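Local structure of probable intron-encoded endonuclease 1 (Wickerhamomyces canadensis, 6X1J) at residues 150-155 with 200-205; 177-182 with 190-195. The protein cuts DNA as a LAGLIDADG homing endonuclease and takes part in the homing of the mitochondrial 21S rRNA gene intron. All coordinates share one frame; numbering follows the deposited sequence.

Contact 1: residues 150-155 with 200-205; sequences GKWDYN and IIYIPN. With nucleotides of chain C; nucleotides of chain B.
Trp152 and Tyr202 meet on the DNA-binding antiparallel sheet of the LAGLIDADG endonuclease fold, Trp152 just past strand 149-151 and Tyr202 on strand 198-203. Strand 163-165 runs between these two strands, so their backbones do not pair and the contact is made by side chains alone. The aromatic pair is T-shaped: the CD1-CE1 edge of Tyr202 stands over one face of the indole, with the planes at 74° and the five-membered ring 4.9 Å from the phenol ring between centroids. Tyr202 CD1 comes within 3.8 Å of Trp152 CD2. The phenol hydroxyl hydrogen-bonds to Ser162 OG, while Lys193 makes a cation-pi contact with the tyrosine ring. Ile200 adds a looser apolar touch at the rim of the indole, its CD1 4.4 Å from Trp152 CZ3. With CG anti to the backbone N (chi1 -173°), the indole extends to the DNA backbone, where NE1 donates to OP2 of DT6 of chain B at 2.9 Å (153°). Replacing Trp152 by an alanine would probably leave this phosphate without its indole donor and open a gap beside the Tyr202 edge. The turn after Trp152 brings two more side chains to the DNA. Asp153 lies against the thymine methyl of DT6 and accepts from Asn155 N in an Asx turn. The Tyr154 ring is held between Lys151 CB and the sugar of DC18 of chain C, and its OH donates to OP2 of DC18 at 2.7 Å.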
ATOM      1  N   GLY A 150       5.018 -11.414   3.094  1.00 31.46           N
ATOM      2  CA  GLY A 150       4.791 -12.774   3.622  1.00 31.40           C
ATOM      3  C   GLY A 150       6.102 -13.490   3.846  1.00 30.60           C
ATOM      4  O   GLY A 150       7.109 -13.060   3.292  1.00 29.00           O
ATOM      5  N   LYS A 151       6.076 -14.532   4.672  1.00 35.60           N
ATOM      6  CA  LYS A 151       7.181 -15.504   4.851  1.00 32.07           C
ATOM      7  C   LYS A 151       7.027 -16.632   3.823  1.00 32.23           C
ATOM      8  O   LYS A 151       5.900 -16.932   3.406  1.00 29.72           O
ATOM      9  CB  LYS A 151       7.155 -16.022   6.285  1.00 32.60           C
ATOM     10  CG  LYS A 151       7.460 -14.962   7.338  1.00 33.33           C
ATOM     11  CD  LYS A 151       7.511 -15.561   8.718  1.00 37.26           C
ATOM     12  CE  LYS A 151       7.792 -14.598   9.855  1.00 38.91           C
ATOM     13  NZ  LYS A 151       8.074 -15.356  11.093  1.00 39.17           N
ATOM     14  N   TRP A 152       8.135 -17.232   3.402  1.00 29.91           N
ATOM     15  CA  TRP A 152       8.121 -18.496   2.631  1.00 31.72           C
ATOM     16  C   TRP A 152       7.775 -19.634   3.600  1.00 31.71           C
ATOM     17  O   TRP A 152       6.922 -20.456   3.247  1.00 33.89           O
ATOM     18  CB  TRP A 152       9.486 -18.671   1.988  1.00 34.19           C
ATOM     19  CG  TRP A 152       9.616 -19.802   1.030  1.00 34.39           C
ATOM     20  CD1 TRP A 152      10.510 -20.821   1.140  1.00 35.10           C
ATOM     21  CD2 TRP A 152       8.935 -19.983  -0.219  1.00 35.49           C
ATOM     22  NE1 TRP A 152      10.401 -21.652   0.057  1.00 42.75           N
ATOM     23  CE2 TRP A 152       9.462 -21.156  -0.804  1.00 37.88           C
ATOM     24  CE3 TRP A 152       7.955 -19.275  -0.920  1.00 41.43           C
ATOM     25  CZ2 TRP A 152       9.033 -21.645  -2.035  1.00 38.92           C
ATOM     26  CZ3 TRP A 152       7.526 -19.756  -2.144  1.00 43.85           C
ATOM     27  CH2 TRP A 152       8.067 -20.920  -2.694  1.00 44.12           C
ATOM     28  N   ASP A 153       8.333 -19.593   4.812  1.00 29.61           N
ATOM     29  CA  ASP A 153       8.230 -20.685   5.822  1.00 32.04           C
ATOM     30  C   ASP A 153       7.628 -20.141   7.121  1.00 31.82           C
ATOM     31  O   ASP A 153       8.283 -19.302   7.805  1.00 28.84           O
ATOM     32  CB  ASP A 153       9.595 -21.337   6.105  1.00 33.51           C
ATOM     33  CG  ASP A 153       9.545 -22.599   6.969  1.00 36.58           C
ATOM     34  OD1 ASP A 153       8.436 -23.002   7.364  1.00 35.53           O
ATOM     35  OD2 ASP A 153      10.616 -23.170   7.236  1.00 31.58           O
ATOM     36  N   TYR A 154       6.387 -20.541   7.417  1.00 31.03           N
ATOM     37  CA  TYR A 154       5.662 -20.066   8.623  1.00 35.12           C
ATOM     38  C   TYR A 154       5.991 -20.906   9.871  1.00 36.01           C
ATOM     39  O   TYR A 154       5.521 -20.490  10.941  1.00 33.83           O
ATOM     40  CB  TYR A 154       4.159 -19.971   8.331  1.00 36.65           C
ATOM     41  CG  TYR A 154       3.803 -18.769   7.483  1.00 37.16           C
ATOM     42  CD1 TYR A 154       3.818 -18.860   6.097  1.00 35.52           C
ATOM     43  CD2 TYR A 154       3.505 -17.532   8.051  1.00 34.44           C
ATOM     44  CE1 TYR A 154       3.524 -17.771   5.296  1.00 33.62           C
ATOM     45  CE2 TYR A 154       3.220 -16.435   7.257  1.00 29.72           C
ATOM     46  CZ  TYR A 154       3.225 -16.560   5.881  1.00 31.06           C
ATOM     47  OH  TYR A 154       2.937 -15.518   5.056  1.00 29.62           O
ATOM     48  N   ASN A 155       6.765 -22.002   9.786  1.00 35.11           N
ATOM     49  CA  ASN A 155       7.272 -22.676  11.012  1.00 37.08           C
ATOM     50  C   ASN A 155       8.011 -21.623  11.855  1.00 39.85           C
ATOM     51  O   ASN A 155       9.129 -21.185  11.479  1.00 37.13           O
ATOM     52  CB  ASN A 155       8.131 -23.919  10.723  1.00 39.23           C
ATOM     53  CG  ASN A 155       8.881 -24.445  11.939  1.00 39.92           C
ATOM     54  OD1 ASN A 155       8.689 -23.975  13.064  1.00 40.26           O
ATOM     55  ND2 ASN A 155       9.776 -25.399  11.726  1.00 38.32           N
ATOM     56  N   ILE A 200       4.434 -14.531  -7.996  1.00 26.94           N
ATOM     57  CA  ILE A 200       4.872 -13.905  -6.709  1.00 27.23           C
ATOM     58  C   ILE A 200       6.377 -13.690  -6.756  1.00 26.53           C
ATOM     59  O   ILE A 200       7.037 -14.279  -7.631  1.00 29.26           O
ATOM     60  CB  ILE A 200       4.497 -14.774  -5.502  1.00 29.27           C
ATOM     61  CG1 ILE A 200       5.193 -16.138  -5.528  1.00 31.92           C
ATOM     62  CG2 ILE A 200       2.991 -14.919  -5.413  1.00 31.55           C
ATOM     63  CD1 ILE A 200       4.909 -16.987  -4.312  1.00 31.40           C
ATOM     64  N   ILE A 201       6.894 -12.889  -5.845  1.00 24.72           N
ATOM     65  CA  ILE A 201       8.334 -12.531  -5.746  1.00 24.53           C
ATOM     66  C   ILE A 201       8.880 -13.215  -4.510  1.00 26.18           C
ATOM     67  O   ILE A 201       8.412 -12.872  -3.416  1.00 27.79           O
ATOM     68  CB  ILE A 201       8.512 -11.004  -5.694  1.00 25.29           C
ATOM     69  CG1 ILE A 201       7.848 -10.333  -6.901  1.00 27.44           C
ATOM     70  CG2 ILE A 201       9.986 -10.622  -5.578  1.00 25.78           C
ATOM     71  CD1 ILE A 201       8.084  -8.822  -6.999  1.00 27.83           C
ATOM     72  N   TYR A 202       9.793 -14.173  -4.690  1.00 28.39           N
ATOM     73  CA  TYR A 202      10.494 -14.918  -3.619  1.00 27.47           C
ATOM     74  C   TYR A 202      11.766 -14.128  -3.338  1.00 27.46           C
ATOM     75  O   TYR A 202      12.519 -13.820  -4.311  1.00 30.49           O
ATOM     76  CB  TYR A 202      10.741 -16.359  -4.098  1.00 29.67           C
ATOM     77  CG  TYR A 202      11.745 -17.182  -3.328  1.00 32.15           C
ATOM     78  CD1 TYR A 202      11.364 -17.944  -2.230  1.00 33.28           C
ATOM     79  CD2 TYR A 202      13.075 -17.247  -3.721  1.00 33.31           C
ATOM     80  CE1 TYR A 202      12.281 -18.717  -1.529  1.00 36.20           C
ATOM     81  CE2 TYR A 202      14.011 -18.004  -3.024  1.00 31.26           C
ATOM     82  CZ  TYR A 202      13.610 -18.754  -1.928  1.00 34.24           C
ATOM     83  OH  TYR A 202      14.517 -19.493  -1.223  1.00 27.54           O
ATOM     84  N   ILE A 203      11.998 -13.763  -2.082  1.00 27.02           N
ATOM     85  CA  ILE A 203      13.262 -13.120  -1.626  1.00 27.36           C
ATOM     86  C   ILE A 203      14.042 -14.158  -0.839  1.00 29.64           C
ATOM     87  O   ILE A 203      13.665 -14.453   0.287  1.00 30.42           O
ATOM     88  CB  ILE A 203      12.991 -11.886  -0.762  1.00 28.13           C
ATOM     89  CG1 ILE A 203      12.084 -10.889  -1.494  1.00 29.09           C
ATOM     90  CG2 ILE A 203      14.314 -11.262  -0.280  1.00 26.21           C
ATOM     91  CD1 ILE A 203      11.516  -9.774  -0.597  1.00 29.20           C
ATOM     92  N   PRO A 204      15.173 -14.681  -1.379  1.00 35.70           N
ATOM     93  CA  PRO A 204      15.827 -15.856  -0.805  1.00 34.02           C
ATOM     94  C   PRO A 204      16.410 -15.476   0.558  1.00 30.77           C
ATOM     95  O   PRO A 204      16.586 -14.293   0.798  1.00 32.35           O
ATOM     96  CB  PRO A 204      16.953 -16.148  -1.802  1.00 31.82           C
ATOM     97  CG  PRO A 204      17.326 -14.737  -2.276  1.00 35.45           C
ATOM     98  CD  PRO A 204      15.971 -14.095  -2.484  1.00 33.91           C
ATOM     99  N   ASN A 205      16.697 -16.496   1.366  1.00 26.89           N
ATOM    100  CA  ASN A 205      17.263 -16.389   2.722  1.00 28.78           C
ATOM    101  C   ASN A 205      18.525 -15.527   2.715  1.00 28.90           C
ATOM    102  O   ASN A 205      18.766 -14.806   3.704  1.00 28.69           O
ATOM    103  CB  ASN A 205      17.576 -17.764   3.330  1.00 27.66           C
ATOM    104  CG  ASN A 205      18.230 -17.628   4.684  1.00 26.67           C
ATOM    105  OD1 ASN A 205      17.536 -17.315   5.652  1.00 29.20           O
ATOM    106  ND2 ASN A 205      19.558 -17.755   4.748  1.00 23.72           N
TER
ATOM    107  P    DC C  18       0.674 -12.954   6.420  1.00 32.51           P
ATOM    108  OP1  DC C  18       0.358 -12.055   7.564  1.00 31.87           O
ATOM    109  OP2  DC C  18       2.102 -13.147   6.054  1.00 27.22           O
ATOM    110  O5'  DC C  18       0.131 -14.424   6.711  1.00 30.68           O
ATOM    111  C5'  DC C  18      -1.230 -14.625   6.978  1.00 30.91           C
ATOM    112  C4'  DC C  18      -1.543 -16.096   6.923  1.00 32.90           C
ATOM    113  O4'  DC C  18      -1.505 -16.582   5.564  1.00 35.48           O
ATOM    114  C3'  DC C  18      -0.676 -17.051   7.748  1.00 35.15           C
ATOM    115  O3'  DC C  18      -1.436 -17.596   8.819  1.00 36.25           O
ATOM    116  C2'  DC C  18      -0.147 -18.052   6.720  1.00 36.24           C
ATOM    117  C1'  DC C  18      -1.141 -17.941   5.583  1.00 34.55           C
ATOM    118  N1   DC C  18      -0.644 -18.288   4.241  1.00 32.74           N
ATOM    119  C2   DC C  18      -1.323 -19.244   3.482  1.00 33.13           C
ATOM    120  O2   DC C  18      -2.333 -19.790   3.954  1.00 38.19           O
ATOM    121  N3   DC C  18      -0.850 -19.572   2.263  1.00 33.87           N
ATOM    122  C4   DC C  18       0.221 -18.944   1.771  1.00 30.46           C
ATOM    123  N4   DC C  18       0.629 -19.275   0.538  1.00 31.48           N
ATOM    124  C5   DC C  18       0.912 -17.946   2.512  1.00 29.25           C
ATOM    125  C6   DC C  18       0.437 -17.637   3.723  1.00 30.06           C
TER
ATOM    126  P    DT B   6      12.479 -24.790  -1.102  1.00 33.78           P
ATOM    127  OP1  DT B   6      13.264 -25.025  -2.306  1.00 33.43           O
ATOM    128  OP2  DT B   6      12.577 -23.457  -0.428  1.00 38.97           O
ATOM    129  O5'  DT B   6      10.966 -25.125  -1.470  1.00 32.55           O
ATOM    130  C5'  DT B   6      10.669 -26.377  -2.088  1.00 33.74           C
ATOM    131  C4'  DT B   6       9.183 -26.509  -2.303  1.00 34.42           C
ATOM    132  O4'  DT B   6       8.593 -26.935  -1.049  1.00 35.61           O
ATOM    133  C3'  DT B   6       8.449 -25.218  -2.703  1.00 40.52           C
ATOM    134  O3'  DT B   6       7.328 -25.486  -3.557  1.00 43.44           O
ATOM    135  C2'  DT B   6       7.870 -24.719  -1.389  1.00 40.07           C
ATOM    136  C1'  DT B   6       7.517 -26.060  -0.751  1.00 39.76           C
ATOM    137  N1   DT B   6       7.259 -26.085   0.700  1.00 36.09           N
ATOM    138  C2   DT B   6       6.347 -27.008   1.167  1.00 34.26           C
ATOM    139  O2   DT B   6       5.755 -27.798   0.447  1.00 36.53           O
ATOM    140  N3   DT B   6       6.126 -26.953   2.514  1.00 34.45           N
ATOM    141  C4   DT B   6       6.717 -26.111   3.423  1.00 30.15           C
ATOM    142  O4   DT B   6       6.388 -26.171   4.598  1.00 32.38           O
ATOM    143  C5   DT B   6       7.643 -25.152   2.867  1.00 31.38           C
ATOM    144  C7   DT B   6       8.306 -24.168   3.778  1.00 31.30           C
ATOM    145  C6   DT B   6       7.864 -25.184   1.550  1.00 33.86           C
TER
ATOM    146  P    DC C  19      -0.750 -18.511   9.965  1.00 37.78           P
ATOM    147  OP1  DC C  19      -1.699 -18.587  11.067  1.00 40.40           O
ATOM    148  OP2  DC C  19       0.618 -18.013  10.213  1.00 42.20           O
ATOM    149  O5'  DC C  19      -0.877 -19.969   9.365  1.00 38.69           O
ATOM    150  C5'  DC C  19      -2.195 -20.532   9.360  1.00 41.38           C
ATOM    151  C4'  DC C  19      -2.264 -21.799   8.542  1.00 46.09           C
ATOM    152  O4'  DC C  19      -1.828 -21.596   7.170  1.00 51.58           O
ATOM    153  C3'  DC C  19      -1.496 -23.021   9.069  1.00 46.39           C
ATOM    154  O3'  DC C  19      -2.353 -24.163   9.200  1.00 45.37           O
ATOM    155  C2'  DC C  19      -0.453 -23.281   7.999  1.00 47.75           C
ATOM    156  C1'  DC C  19      -1.147 -22.767   6.746  1.00 45.56           C
ATOM    157  N1   DC C  19      -0.244 -22.420   5.628  1.00 42.03           N
ATOM    158  C2   DC C  19      -0.369 -23.124   4.427  1.00 42.55           C
ATOM    159  O2   DC C  19      -1.260 -23.976   4.319  1.00 43.48           O
ATOM    160  N3   DC C  19       0.468 -22.841   3.404  1.00 37.93           N
ATOM    161  C4   DC C  19       1.410 -21.910   3.550  1.00 35.44           C
ATOM    162  N4   DC C  19       2.216 -21.677   2.515  1.00 32.11           N
ATOM    163  C5   DC C  19       1.575 -21.190   4.769  1.00 36.57           C
ATOM    164  C6   DC C  19       0.734 -21.475   5.775  1.00 39.09           C
TER

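Contact 2: residues 177-182 with 190-195; sequences ILINDL and CSIKFN. With nucleotides of chain C; nucleotides of chain B.
Helix 172-186 passes beside the start of strand 191-195, the backbones coming nearest where the CA atoms of Ile179 and Cys190 are 5.9 Å apart. This is helix-on-sheet packing within the mixed helix-and-sheet LAGLIDADG fold, at an outermost strand of the sheet that binds DNA. No hydrogen bond joins the two segments, and Ile179 carries nearly all of the contact, its two branches dividing the work. CG2, anti to the backbone N, rests on the backbone of Cys190, 3.4 Å from its O, and also meets Cys190 CB at 3.9 Å. The longer branch, with CG1 anti to the carbonyl carbon (chi1 -71°), carries CD1 further along the strand, 3.5 Å from Ile192 CB and close to the peptide between Ser191 and Ile192. The two isoleucine side chains cross at about a right angle, the CD1 methyl of Ile179 meeting the branched CB of Ile192. On the same helix Leu178 packs on helices 131-134 and 138-148, and Leu182 also reaches helix 138-148. At the far end of the strand Asn195 reads the DNA bases. Its amide works in both directions: OD1, also bonded to Gln168, accepts from N4 of DC17 of chain C at 2.9 Å in an almost straight bond (176°). A base donor and a base acceptor fix which way the amide is turned, ND2 donating to O6 of DG9 of chain B at 2.8 Å.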
ATOM      1  N   ILE A 177       9.396  -7.759 -14.836  1.00 32.37           N
ATOM      2  CA  ILE A 177       9.966  -6.372 -14.813  1.00 33.98           C
ATOM      3  C   ILE A 177      10.368  -5.990 -13.383  1.00 31.57           C
ATOM      4  O   ILE A 177      11.553  -5.555 -13.189  1.00 28.94           O
ATOM      5  CB  ILE A 177       9.029  -5.332 -15.453  1.00 36.83           C
ATOM      6  CG1 ILE A 177       8.972  -5.506 -16.976  1.00 40.75           C
ATOM      7  CG2 ILE A 177       9.487  -3.928 -15.099  1.00 39.66           C
ATOM      8  CD1 ILE A 177       7.648  -5.147 -17.587  1.00 43.68           C
ATOM      9  N   LEU A 178       9.455  -6.145 -12.413  1.00 35.31           N
ATOM     10  CA  LEU A 178       9.726  -5.743 -10.992  1.00 29.91           C
ATOM     11  C   LEU A 178      11.000  -6.444 -10.514  1.00 30.54           C
ATOM     12  O   LEU A 178      11.948  -5.744  -9.997  1.00 25.51           O
ATOM     13  CB  LEU A 178       8.534  -6.124 -10.110  1.00 33.19           C
ATOM     14  CG  LEU A 178       7.288  -5.255 -10.270  1.00 33.73           C
ATOM     15  CD1 LEU A 178       6.066  -5.898  -9.612  1.00 33.18           C
ATOM     16  CD2 LEU A 178       7.519  -3.849  -9.702  1.00 31.07           C
ATOM     17  N   ILE A 179      11.060  -7.773 -10.748  1.00 31.30           N
ATOM     18  CA  ILE A 179      12.164  -8.624 -10.231  1.00 29.92           C
ATOM     19  C   ILE A 179      13.461  -8.116 -10.852  1.00 30.12           C
ATOM     20  O   ILE A 179      14.417  -7.889 -10.097  1.00 32.71           O
ATOM     21  CB  ILE A 179      11.938 -10.114 -10.535  1.00 30.47           C
ATOM     22  CG1 ILE A 179      10.804 -10.715  -9.696  1.00 33.00           C
ATOM     23  CG2 ILE A 179      13.244 -10.850 -10.340  1.00 30.14           C
ATOM     24  CD1 ILE A 179      10.249 -11.969 -10.287  1.00 34.50           C
ATOM     25  N   ASN A 180      13.476  -7.938 -12.177  1.00 31.29           N
ATOM     26  CA  ASN A 180      14.668  -7.440 -12.921  1.00 32.74           C
ATOM     27  C   ASN A 180      15.155  -6.101 -12.335  1.00 29.54           C
ATOM     28  O   ASN A 180      16.364  -5.998 -11.984  1.00 30.76           O
ATOM     29  CB  ASN A 180      14.402  -7.294 -14.423  1.00 35.22           C
ATOM     30  CG  ASN A 180      15.681  -6.939 -15.153  1.00 34.67           C
ATOM     31  OD1 ASN A 180      15.949  -5.762 -15.383  1.00 39.36           O
ATOM     32  ND2 ASN A 180      16.524  -7.921 -15.426  1.00 28.01           N
ATOM     33  N   ASP A 181      14.254  -5.131 -12.177  1.00 30.38           N
ATOM     34  CA  ASP A 181      14.614  -3.737 -11.778  1.00 32.34           C
ATOM     35  C   ASP A 181      14.880  -3.635 -10.272  1.00 32.87           C
ATOM     36  O   ASP A 181      15.845  -2.901  -9.861  1.00 27.52           O
ATOM     37  CB  ASP A 181      13.541  -2.777 -12.271  1.00 34.55           C
ATOM     38  CG  ASP A 181      13.435  -2.801 -13.784  1.00 38.19           C
ATOM     39  OD1 ASP A 181      14.418  -3.204 -14.395  1.00 43.23           O
ATOM     40  OD2 ASP A 181      12.355  -2.500 -14.325  1.00 42.10           O
ATOM     41  N   LEU A 182      14.121  -4.391  -9.453  1.00 32.07           N
ATOM     42  CA  LEU A 182      14.418  -4.457  -8.003  1.00 29.29           C
ATOM     43  C   LEU A 182      15.828  -4.972  -7.801  1.00 27.81           C
ATOM     44  O   LEU A 182      16.502  -4.384  -6.970  1.00 30.59           O
ATOM     45  CB  LEU A 182      13.428  -5.360  -7.273  1.00 32.63           C
ATOM     46  CG  LEU A 182      12.053  -4.742  -7.026  1.00 34.48           C
ATOM     47  CD1 LEU A 182      11.083  -5.817  -6.555  1.00 32.47           C
ATOM     48  CD2 LEU A 182      12.151  -3.590  -6.023  1.00 34.57           C
ATOM     49  N   CYS A 190      16.003 -11.519  -5.881  1.00 27.59           N
ATOM     50  CA  CYS A 190      14.602 -11.973  -6.070  1.00 33.23           C
ATOM     51  C   CYS A 190      14.526 -12.894  -7.277  1.00 31.05           C
ATOM     52  O   CYS A 190      15.223 -12.626  -8.239  1.00 37.03           O
ATOM     53  CB  CYS A 190      13.652 -10.831  -6.414  1.00 35.68           C
ATOM     54  SG  CYS A 190      13.675  -9.594  -5.116  1.00 48.61           S
ATOM     55  N   SER A 191      13.601 -13.833  -7.267  1.00 28.79           N
ATOM     56  CA  SER A 191      13.281 -14.681  -8.436  1.00 28.79           C
ATOM     57  C   SER A 191      11.783 -14.911  -8.391  1.00 29.84           C
ATOM     58  O   SER A 191      11.192 -14.643  -7.319  1.00 30.44           O
ATOM     59  CB  SER A 191      14.048 -15.958  -8.396  1.00 29.22           C
ATOM     60  OG  SER A 191      13.682 -16.725  -7.247  1.00 31.45           O
ATOM     61  N   ILE A 192      11.201 -15.296  -9.517  1.00 28.60           N
ATOM     62  CA  ILE A 192       9.740 -15.501  -9.686  1.00 27.09           C
ATOM     63  C   ILE A 192       9.335 -16.891  -9.173  1.00 30.84           C
ATOM     64  O   ILE A 192      10.161 -17.818  -9.162  1.00 31.10           O
ATOM     65  CB  ILE A 192       9.306 -15.251 -11.146  1.00 31.38           C
ATOM     66  CG1 ILE A 192       7.789 -15.065 -11.228  1.00 32.58           C
ATOM     67  CG2 ILE A 192       9.794 -16.343 -12.119  1.00 28.38           C
ATOM     68  CD1 ILE A 192       7.306 -14.429 -12.505  1.00 31.89           C
ATOM     69  N   LYS A 193       8.089 -16.996  -8.722  1.00 32.49           N
ATOM     70  CA  LYS A 193       7.405 -18.249  -8.338  1.00 32.80           C
ATOM     71  C   LYS A 193       5.918 -18.071  -8.616  1.00 32.63           C
ATOM     72  O   LYS A 193       5.503 -16.951  -9.003  1.00 35.00           O
ATOM     73  CB  LYS A 193       7.547 -18.586  -6.854  1.00 33.80           C
ATOM     74  CG  LYS A 193       8.952 -18.583  -6.281  1.00 35.90           C
ATOM     75  CD  LYS A 193       9.587 -19.926  -6.324  1.00 35.45           C
ATOM     76  CE  LYS A 193      10.757 -20.001  -5.377  1.00 36.81           C
ATOM     77  NZ  LYS A 193      11.772 -20.892  -5.953  1.00 36.97           N
ATOM     78  N   PHE A 194       5.144 -19.126  -8.382  1.00 32.01           N
ATOM     79  CA  PHE A 194       3.714 -19.197  -8.734  1.00 31.33           C
ATOM     80  C   PHE A 194       2.955 -19.672  -7.510  1.00 37.78           C
ATOM     81  O   PHE A 194       3.433 -20.540  -6.765  1.00 42.12           O
ATOM     82  CB  PHE A 194       3.567 -20.032 -10.002  1.00 37.28           C
ATOM     83  CG  PHE A 194       4.256 -19.339 -11.145  1.00 36.75           C
ATOM     84  CD1 PHE A 194       3.590 -18.389 -11.904  1.00 42.59           C
ATOM     85  CD2 PHE A 194       5.612 -19.501 -11.334  1.00 40.19           C
ATOM     86  CE1 PHE A 194       4.245 -17.682 -12.901  1.00 42.17           C
ATOM     87  CE2 PHE A 194       6.262 -18.813 -12.349  1.00 46.51           C
ATOM     88  CZ  PHE A 194       5.579 -17.895 -13.122  1.00 42.19           C
ATOM     89  N   ASN A 195       1.820 -19.037  -7.279  1.00 36.22           N
ATOM     90  CA  ASN A 195       0.881 -19.420  -6.213  1.00 36.28           C
ATOM     91  C   ASN A 195      -0.510 -19.405  -6.875  1.00 32.63           C
ATOM     92  O   ASN A 195      -0.888 -18.364  -7.446  1.00 30.26           O
ATOM     93  CB  ASN A 195       1.140 -18.549  -4.977  1.00 35.88           C
ATOM     94  CG  ASN A 195       0.102 -18.808  -3.907  1.00 40.85           C
ATOM     95  OD1 ASN A 195      -0.685 -17.917  -3.556  1.00 38.22           O
ATOM     96  ND2 ASN A 195       0.005 -20.065  -3.498  1.00 36.36           N
TER
ATOM     97  P    DC C  17      -2.137  -9.756   0.167  1.00 39.65           P
ATOM     98  OP1  DC C  17      -3.098  -8.648   0.377  1.00 42.45           O
ATOM     99  OP2  DC C  17      -1.163  -9.638  -0.957  1.00 38.70           O
ATOM    100  O5'  DC C  17      -1.392  -9.998   1.559  1.00 30.77           O
ATOM    101  C5'  DC C  17      -0.368 -10.998   1.836  1.00 31.75           C
ATOM    102  C4'  DC C  17      -0.855 -11.940   2.919  1.00 33.26           C
ATOM    103  O4'  DC C  17      -1.720 -12.976   2.373  1.00 30.85           O
ATOM    104  C3'  DC C  17       0.184 -12.656   3.785  1.00 33.56           C
ATOM    105  O3'  DC C  17      -0.202 -12.468   5.171  1.00 34.44           O
ATOM    106  C2'  DC C  17       0.105 -14.089   3.293  1.00 28.57           C
ATOM    107  C1'  DC C  17      -1.333 -14.250   2.863  1.00 28.69           C
ATOM    108  N1   DC C  17      -1.573 -15.255   1.789  1.00 27.85           N
ATOM    109  C2   DC C  17      -2.662 -16.143   1.876  1.00 28.50           C
ATOM    110  O2   DC C  17      -3.402 -16.104   2.874  1.00 30.67           O
ATOM    111  N3   DC C  17      -2.879 -17.022   0.870  1.00 27.95           N
ATOM    112  C4   DC C  17      -2.092 -17.012  -0.205  1.00 31.14           C
ATOM    113  N4   DC C  17      -2.328 -17.912  -1.163  1.00 29.64           N
ATOM    114  C5   DC C  17      -0.998 -16.108  -0.329  1.00 32.44           C
ATOM    115  C6   DC C  17      -0.793 -15.240   0.671  1.00 29.40           C
TER
ATOM    116  P    DG B   9      -4.853 -28.862  -4.687  1.00 48.23           P
ATOM    117  OP1  DG B   9      -5.625 -30.118  -4.674  1.00 51.10           O
ATOM    118  OP2  DG B   9      -4.696 -28.092  -5.957  1.00 43.58           O
ATOM    119  O5'  DG B   9      -5.492 -27.934  -3.569  1.00 44.38           O
ATOM    120  C5'  DG B   9      -5.589 -28.456  -2.244  1.00 46.98           C
ATOM    121  C4'  DG B   9      -5.967 -27.359  -1.282  1.00 45.58           C
ATOM    122  O4'  DG B   9      -4.858 -26.445  -1.111  1.00 42.86           O
ATOM    123  C3'  DG B   9      -7.161 -26.509  -1.704  1.00 44.38           C
ATOM    124  O3'  DG B   9      -8.003 -26.393  -0.561  1.00 51.65           O
ATOM    125  C2'  DG B   9      -6.520 -25.203  -2.128  1.00 41.20           C
ATOM    126  C1'  DG B   9      -5.371 -25.151  -1.163  1.00 39.62           C
ATOM    127  N9   DG B   9      -4.292 -24.232  -1.472  1.00 37.11           N
ATOM    128  C8   DG B   9      -3.678 -24.007  -2.679  1.00 37.01           C
ATOM    129  N7   DG B   9      -2.760 -23.079  -2.619  1.00 36.15           N
ATOM    130  C5   DG B   9      -2.787 -22.654  -1.296  1.00 32.87           C
ATOM    131  C6   DG B   9      -2.035 -21.644  -0.634  1.00 31.68           C
ATOM    132  O6   DG B   9      -1.150 -20.907  -1.092  1.00 31.54           O
ATOM    133  N1   DG B   9      -2.382 -21.548   0.708  1.00 32.55           N
ATOM    134  C2   DG B   9      -3.342 -22.303   1.334  1.00 35.11           C
ATOM    135  N2   DG B   9      -3.529 -22.048   2.646  1.00 33.29           N
ATOM    136  N3   DG B   9      -4.061 -23.236   0.724  1.00 31.34           N
ATOM    137  C4   DG B   9      -3.717 -23.368  -0.574  1.00 32.82           C
TER

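Contacts 1 and 2 have centres 13 Å apart and share one four-stranded antiparallel sheet, in which 198-203 and 191-195 are neighbours. Along the chain, contact 2 is nested within the loop that contact 1 closes. The hairpin couples them directly: Ile200 N lies 2.8 Å from Lys193 O, and Tyr202 N 3.0 Å from Ser191 O, both probable hydrogen bonds. Strand 149-151 follows helix 138-148, near whose end Asp147 and Asp148 bind potassium ions. Both contacts also converge on the DNA: N1 of DG9 of chain B, held by Asn195, lies 2.9 Å from N3 of DC18 of chain C, whose phosphate Tyr154 holds, as in a Watson-Crick pair.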